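Local atomic coordinates of integral membrane indolylacetylinositol arabinosyltransferase EmbC (Mycolicibacterium smegmatis, PDB entry 7BVE), a protein that probably transfers arabinose units at the mycobacterial cell membrane to build the arabinan of the cell wall and is targeted by the anti-tuberculosis drug ethambutol. Residues 610-614 and 654-659; 616-621 and 647-652. All blocks are in the same frame, centred on the assembly; numbering follows the deposited sequence.

Contact 1: residues 610-614 and 654-659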
ATOM      1  N   ALA A 610     -29.535  -4.164  -2.123  1.00 15.07           N
ATOM      2  CA  ALA A 610     -28.650  -3.073  -2.520  1.00 15.07           C
ATOM      3  C   ALA A 610     -27.232  -3.275  -2.001  1.00 15.07           C
ATOM      4  O   ALA A 610     -26.263  -2.919  -2.679  1.00 15.07           O
ATOM      5  CB  ALA A 610     -29.206  -1.744  -2.026  1.00 15.07           C
ATOM      6  N   ALA A 611     -27.083  -3.854  -0.807  1.00 15.07           N
ATOM      7  CA  ALA A 611     -25.745  -4.128  -0.280  1.00 15.07           C
ATOM      8  C   ALA A 611     -25.038  -5.223  -1.075  1.00 15.07           C
ATOM      9  O   ALA A 611     -23.816  -5.157  -1.289  1.00 15.07           O
ATOM     10  CB  ALA A 611     -25.831  -4.515   1.191  1.00 15.07           C
ATOM     11  N   VAL A 612     -25.796  -6.234  -1.514  1.00 15.07           N
ATOM     12  CA  VAL A 612     -25.256  -7.266  -2.403  1.00 15.07           C
ATOM     13  C   VAL A 612     -24.764  -6.651  -3.709  1.00 15.07           C
ATOM     14  O   VAL A 612     -23.650  -6.937  -4.170  1.00 15.07           O
ATOM     15  CB  VAL A 612     -26.314  -8.355  -2.658  1.00 15.07           C
ATOM     16  CG1 VAL A 612     -25.846  -9.314  -3.713  1.00 15.07           C
ATOM     17  CG2 VAL A 612     -26.602  -9.110  -1.390  1.00 15.07           C
ATOM     18  N   LEU A 613     -25.576  -5.774  -4.310  1.00 15.07           N
ATOM     19  CA  LEU A 613     -25.163  -5.094  -5.540  1.00 15.07           C
ATOM     20  C   LEU A 613     -23.964  -4.177  -5.329  1.00 15.07           C
ATOM     21  O   LEU A 613     -23.144  -4.021  -6.236  1.00 15.07           O
ATOM     22  CB  LEU A 613     -26.320  -4.293  -6.120  1.00 15.07           C
ATOM     23  CG  LEU A 613     -27.438  -5.054  -6.809  1.00 15.07           C
ATOM     24  CD1 LEU A 613     -28.570  -4.120  -7.086  1.00 15.07           C
ATOM     25  CD2 LEU A 613     -26.910  -5.603  -8.096  1.00 15.07           C
ATOM     26  N   PHE A 614     -23.820  -3.596  -4.139  1.00 15.07           N
ATOM     27  CA  PHE A 614     -22.676  -2.726  -3.887  1.00 15.07           C
ATOM     28  C   PHE A 614     -21.375  -3.510  -3.775  1.00 15.07           C
ATOM     29  O   PHE A 614     -20.348  -3.089  -4.322  1.00 15.07           O
ATOM     30  CB  PHE A 614     -22.900  -1.894  -2.630  1.00 15.07           C
ATOM     31  CG  PHE A 614     -21.764  -0.973  -2.320  1.00 15.07           C
ATOM     32  CD1 PHE A 614     -21.541   0.146  -3.098  1.00 15.07           C
ATOM     33  CD2 PHE A 614     -20.915  -1.226  -1.259  1.00 15.07           C
ATOM     34  CE1 PHE A 614     -20.492   0.990  -2.826  1.00 15.07           C
ATOM     35  CE2 PHE A 614     -19.865  -0.382  -0.984  1.00 15.07           C
ATOM     36  CZ  PHE A 614     -19.656   0.725  -1.767  1.00 15.07           C
ATOM     37  N   LEU A 654     -27.314   0.457 -10.371  1.00 15.07           N
ATOM     38  CA  LEU A 654     -28.371  -0.434  -9.894  1.00 15.07           C
ATOM     39  C   LEU A 654     -28.473  -0.431  -8.371  1.00 15.07           C
ATOM     40  O   LEU A 654     -29.573  -0.550  -7.819  1.00 15.07           O
ATOM     41  CB  LEU A 654     -28.131  -1.850 -10.406  1.00 15.07           C
ATOM     42  CG  LEU A 654     -28.309  -2.066 -11.901  1.00 15.07           C
ATOM     43  CD1 LEU A 654     -27.869  -3.452 -12.276  1.00 15.07           C
ATOM     44  CD2 LEU A 654     -29.754  -1.859 -12.270  1.00 15.07           C
ATOM     45  N   SER A 655     -27.344  -0.273  -7.676  1.00 15.07           N
ATOM     46  CA  SER A 655     -27.371  -0.198  -6.217  1.00 15.07           C
ATOM     47  C   SER A 655     -28.066   1.069  -5.727  1.00 15.07           C
ATOM     48  O   SER A 655     -28.857   1.028  -4.770  1.00 15.07           O
ATOM     49  CB  SER A 655     -25.948  -0.263  -5.678  1.00 15.07           C
ATOM     50  OG  SER A 655     -25.942  -0.128  -4.277  1.00 15.07           O
ATOM     51  N   VAL A 656     -27.799   2.200  -6.384  1.00 15.07           N
ATOM     52  CA  VAL A 656     -28.461   3.454  -6.022  1.00 15.07           C
ATOM     53  C   VAL A 656     -29.957   3.385  -6.324  1.00 15.07           C
ATOM     54  O   VAL A 656     -30.790   3.874  -5.545  1.00 15.07           O
ATOM     55  CB  VAL A 656     -27.771   4.628  -6.740  1.00 15.07           C
ATOM     56  CG1 VAL A 656     -28.501   5.928  -6.515  1.00 15.07           C
ATOM     57  CG2 VAL A 656     -26.348   4.759  -6.248  1.00 15.07           C
ATOM     58  N   LEU A 657     -30.326   2.725  -7.425  1.00 15.07           N
ATOM     59  CA  LEU A 657     -31.742   2.555  -7.747  1.00 15.07           C
ATOM     60  C   LEU A 657     -32.454   1.663  -6.731  1.00 15.07           C
ATOM     61  O   LEU A 657     -33.613   1.918  -6.377  1.00 15.07           O
ATOM     62  CB  LEU A 657     -31.881   1.986  -9.152  1.00 15.07           C
ATOM     63  CG  LEU A 657     -33.287   1.747  -9.681  1.00 15.07           C
ATOM     64  CD1 LEU A 657     -34.052   3.046  -9.752  1.00 15.07           C
ATOM     65  CD2 LEU A 657     -33.213   1.092 -11.042  1.00 15.07           C
ATOM     66  N   ALA A 658     -31.770   0.631  -6.232  1.00 15.07           N
ATOM     67  CA  ALA A 658     -32.367  -0.214  -5.202  1.00 15.07           C
ATOM     68  C   ALA A 658     -32.539   0.540  -3.887  1.00 15.07           C
ATOM     69  O   ALA A 658     -33.520   0.321  -3.164  1.00 15.07           O
ATOM     70  CB  ALA A 658     -31.525  -1.468  -4.999  1.00 15.07           C
ATOM     71  N   LEU A 659     -31.611   1.452  -3.571  1.00 15.07           N
ATOM     72  CA  LEU A 659     -31.798   2.302  -2.391  1.00 15.07           C
ATOM     73  C   LEU A 659     -32.992   3.236  -2.548  1.00 15.07           C
ATOM     74  O   LEU A 659     -33.711   3.501  -1.578  1.00 15.07           O
ATOM     75  CB  LEU A 659     -30.545   3.120  -2.100  1.00 15.07           C
ATOM     76  CG  LEU A 659     -29.347   2.401  -1.504  1.00 15.07           C
ATOM     77  CD1 LEU A 659     -28.183   3.354  -1.407  1.00 15.07           C
ATOM     78  CD2 LEU A 659     -29.711   1.869  -0.143  1.00 15.07           C
TER

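Contact 2: residues 616-621 and 647-652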
ATOM      1  N   THR A 616     -20.859  -6.379  -5.147  1.00 15.07           N
ATOM      2  CA  THR A 616     -20.602  -6.902  -6.485  1.00 15.07           C
ATOM      3  C   THR A 616     -20.020  -5.824  -7.395  1.00 15.07           C
ATOM      4  O   THR A 616     -19.174  -6.117  -8.243  1.00 15.07           O
ATOM      5  CB  THR A 616     -21.890  -7.482  -7.054  1.00 15.07           C
ATOM      6  OG1 THR A 616     -22.428  -8.409  -6.110  1.00 15.07           O
ATOM      7  CG2 THR A 616     -21.625  -8.234  -8.329  1.00 15.07           C
ATOM      8  N   ALA A 617     -20.446  -4.568  -7.217  1.00 15.07           N
ATOM      9  CA  ALA A 617     -19.828  -3.450  -7.923  1.00 15.07           C
ATOM     10  C   ALA A 617     -18.381  -3.256  -7.502  1.00 15.07           C
ATOM     11  O   ALA A 617     -17.524  -2.933  -8.327  1.00 15.07           O
ATOM     12  CB  ALA A 617     -20.606  -2.169  -7.659  1.00 15.07           C
ATOM     13  N   LEU A 618     -18.096  -3.430  -6.213  1.00 15.07           N
ATOM     14  CA  LEU A 618     -16.739  -3.230  -5.720  1.00 15.07           C
ATOM     15  C   LEU A 618     -15.805  -4.352  -6.160  1.00 15.07           C
ATOM     16  O   LEU A 618     -14.591  -4.148  -6.247  1.00 15.07           O
ATOM     17  CB  LEU A 618     -16.771  -3.099  -4.199  1.00 15.07           C
ATOM     18  CG  LEU A 618     -15.505  -2.751  -3.431  1.00 15.07           C
ATOM     19  CD1 LEU A 618     -14.983  -1.415  -3.877  1.00 15.07           C
ATOM     20  CD2 LEU A 618     -15.814  -2.726  -1.961  1.00 15.07           C
ATOM     21  N   SER A 619     -16.351  -5.531  -6.471  1.00 15.07           N
ATOM     22  CA  SER A 619     -15.519  -6.638  -6.936  1.00 15.07           C
ATOM     23  C   SER A 619     -14.962  -6.421  -8.339  1.00 15.07           C
ATOM     24  O   SER A 619     -13.821  -6.800  -8.604  1.00 15.07           O
ATOM     25  CB  SER A 619     -16.319  -7.928  -6.908  1.00 15.07           C
ATOM     26  OG  SER A 619     -16.759  -8.195  -5.596  1.00 15.07           O
ATOM     27  N   PHE A 620     -15.736  -5.826  -9.249  1.00 15.07           N
ATOM     28  CA  PHE A 620     -15.360  -5.681 -10.652  1.00 15.07           C
ATOM     29  C   PHE A 620     -14.463  -4.488 -10.932  1.00 15.07           C
ATOM     30  O   PHE A 620     -14.305  -4.114 -12.097  1.00 15.07           O
ATOM     31  CB  PHE A 620     -16.597  -5.575 -11.536  1.00 15.07           C
ATOM     32  CG  PHE A 620     -17.211  -6.883 -11.872  1.00 15.07           C
ATOM     33  CD1 PHE A 620     -16.677  -7.655 -12.886  1.00 15.07           C
ATOM     34  CD2 PHE A 620     -18.319  -7.344 -11.206  1.00 15.07           C
ATOM     35  CE1 PHE A 620     -17.225  -8.861 -13.215  1.00 15.07           C
ATOM     36  CE2 PHE A 620     -18.873  -8.556 -11.531  1.00 15.07           C
ATOM     37  CZ  PHE A 620     -18.322  -9.312 -12.543  1.00 15.07           C
ATOM     38  N   ALA A 621     -13.855  -3.894  -9.914  1.00 15.07           N
ATOM     39  CA  ALA A 621     -13.017  -2.714 -10.092  1.00 15.07           C
ATOM     40  C   ALA A 621     -11.554  -3.087 -10.224  1.00 15.07           C
ATOM     41  O   ALA A 621     -10.678  -2.369  -9.749  1.00 15.07           O
ATOM     42  CB  ALA A 621     -13.221  -1.745  -8.939  1.00 15.07           C
ATOM     43  N   PHE A 647     -18.468  -2.463 -15.833  1.00 15.07           N
ATOM     44  CA  PHE A 647     -19.460  -3.203 -15.064  1.00 15.07           C
ATOM     45  C   PHE A 647     -19.669  -2.577 -13.696  1.00 15.07           C
ATOM     46  O   PHE A 647     -20.763  -2.669 -13.126  1.00 15.07           O
ATOM     47  CB  PHE A 647     -19.042  -4.664 -14.914  1.00 15.07           C
ATOM     48  CG  PHE A 647     -19.108  -5.467 -16.186  1.00 15.07           C
ATOM     49  CD1 PHE A 647     -19.766  -4.993 -17.307  1.00 15.07           C
ATOM     50  CD2 PHE A 647     -18.526  -6.715 -16.245  1.00 15.07           C
ATOM     51  CE1 PHE A 647     -19.816  -5.740 -18.459  1.00 15.07           C
ATOM     52  CE2 PHE A 647     -18.577  -7.464 -17.394  1.00 15.07           C
ATOM     53  CZ  PHE A 647     -19.222  -6.974 -18.499  1.00 15.07           C
ATOM     54  N   THR A 648     -18.643  -1.907 -13.175  1.00 15.07           N
ATOM     55  CA  THR A 648     -18.715  -1.360 -11.830  1.00 15.07           C
ATOM     56  C   THR A 648     -19.628  -0.135 -11.766  1.00 15.07           C
ATOM     57  O   THR A 648     -20.359   0.042 -10.784  1.00 15.07           O
ATOM     58  CB  THR A 648     -17.297  -1.074 -11.323  1.00 15.07           C
ATOM     59  OG1 THR A 648     -17.345  -0.513 -10.013  1.00 15.07           O
ATOM     60  CG2 THR A 648     -16.520  -0.170 -12.248  1.00 15.07           C
ATOM     61  N   THR A 649     -19.685   0.662 -12.835  1.00 15.07           N
ATOM     62  CA  THR A 649     -20.576   1.820 -12.834  1.00 15.07           C
ATOM     63  C   THR A 649     -22.026   1.405 -13.043  1.00 15.07           C
ATOM     64  O   THR A 649     -22.937   1.999 -12.454  1.00 15.07           O
ATOM     65  CB  THR A 649     -20.157   2.810 -13.910  1.00 15.07           C
ATOM     66  OG1 THR A 649     -20.335   2.210 -15.193  1.00 15.07           O
ATOM     67  CG2 THR A 649     -18.701   3.173 -13.740  1.00 15.07           C
ATOM     68  N   MET A 650     -22.254   0.376 -13.858  1.00 15.47           N
ATOM     69  CA  MET A 650     -23.599  -0.156 -14.048  1.00 15.47           C
ATOM     70  C   MET A 650     -24.138  -0.769 -12.762  1.00 15.47           C
ATOM     71  O   MET A 650     -25.299  -0.545 -12.390  1.00 15.47           O
ATOM     72  CB  MET A 650     -23.583  -1.196 -15.160  1.00 15.47           C
ATOM     73  CG  MET A 650     -23.189  -0.664 -16.519  1.00 15.47           C
ATOM     74  SD  MET A 650     -23.035  -2.007 -17.709  1.00 15.47           S
ATOM     75  CE  MET A 650     -22.428  -1.145 -19.147  1.00 15.47           C
ATOM     76  N   LEU A 651     -23.299  -1.525 -12.052  1.00 15.07           N
ATOM     77  CA  LEU A 651     -23.748  -2.120 -10.801  1.00 15.07           C
ATOM     78  C   LEU A 651     -23.907  -1.078  -9.699  1.00 15.07           C
ATOM     79  O   LEU A 651     -24.790  -1.220  -8.846  1.00 15.07           O
ATOM     80  CB  LEU A 651     -22.786  -3.228 -10.391  1.00 15.07           C
ATOM     81  CG  LEU A 651     -22.816  -4.498 -11.238  1.00 15.07           C
ATOM     82  CD1 LEU A 651     -21.620  -5.346 -10.936  1.00 15.07           C
ATOM     83  CD2 LEU A 651     -24.076  -5.279 -10.953  1.00 15.07           C
ATOM     84  N   LEU A 652     -23.108  -0.004  -9.723  1.00 15.07           N
ATOM     85  CA  LEU A 652     -23.312   1.086  -8.770  1.00 15.07           C
ATOM     86  C   LEU A 652     -24.619   1.825  -9.036  1.00 15.07           C
ATOM     87  O   LEU A 652     -25.322   2.210  -8.092  1.00 15.07           O
ATOM     88  CB  LEU A 652     -22.136   2.054  -8.825  1.00 15.07           C
ATOM     89  CG  LEU A 652     -22.141   3.178  -7.796  1.00 15.07           C
ATOM     90  CD1 LEU A 652     -21.952   2.617  -6.413  1.00 15.07           C
ATOM     91  CD2 LEU A 652     -21.077   4.193  -8.110  1.00 15.07           C
TER

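Contact 1: residues 610-614 and 654-659
Residues 610-614 and 654-659 are pieces of two helices that run almost antiparallel, their N-to-C directions 167° apart and their axes approaching to 8.4 Å. The backbones come closest where the CA atoms of Ala610 and Ser655 stand 4.9 Å apart. Small residues permit this: Ala610 points its CB at Ala658 CB, 3.8 Å away, and touches Leu659 CD2 at 4.1 Å. Ser655 OG donates a hydrogen bond of 3.2 Å to Ala610 O, a carbonyl that also accepts the helical bond from Phe614 N. One turn on, Leu613 lies against the other helix, its CD1 4.0 Å from Leu654 CB and its CB 4.1 Å from Ser655 CB. Phe614 CB touches Ser655 OG at 3.9 Å, while its ring leads away, and the residue also packs on Met566 of the second subunit. Such tight antiparallel packing through alanine and serine is characteristic of transmembrane helix pairs, here between two predicted transmembrane helices of the GT-C-type part of the protein.

Contact 2: residues 616-621 and 647-652
Thr616 opens the contact on its apolar side: its CG2 sits 3.9 Å from Leu651 CD1, while its OG1 is turned back to a hydrogen bond with Val612 O in its own helix. Ala617 follows at the closest backbone approach, its CA 4.6 Å from that of Thr648. Its CB rests on Leu651 CB at 3.7 Å, and its carbonyl O accepts a 3.0 Å hydrogen bond from Thr648 OG1. At Phe620 the chain leaves helical phi/psi, and the side chain points across to the start of helix 647-668. There the edge of the Phe647 ring meets the face of the Phe620 ring in a T-shaped stack, with centroids 5.7 Å apart and planes at 84°; Phe620 CD2 also lies 3.9 Å from Leu651 CD1. Pro641, in the connecting loop, touches both phenylalanine side chains. Ala621 adds a looser touch, its CB 4.4 Å from Thr648 OG1. Trp498 of the second subunit packs on Ala617, Thr648 and Leu652, so the dimer partner borders the same seam. The chemistry is that of a largely apolar interface with one polar bond: the threonine hydroxyl spends its hydrogen on a main-chain carbonyl, which keeps this polar group satisfied within the predicted membrane region, and the aromatic pair joins the end of one helix to the beginning of the next.

Both contacts belong to a single interface, between helix 602-619 and helix 647-668, in the predicted membrane part of the protein. Their centres are 10 Å apart, and they meet directly: Leu613 CD2 of contact 1 lies 4.0 Å from Leu651 CD2 of contact 2, and Phe614 CD1 lies 4.2 Å from Leu652 CD1. Along the chain, contact 2 is nested inside contact 1, as expected of an antiparallel hairpin: 616-621 and 647-652 flank the connection, a long loop without helix or strand, and 610-614 and 654-659 pair farther from it. Side chains from 610-614 and 616-621 also touch helix 517-539, and both contacts reach the second subunit, placing the hairpin at the dimer interface.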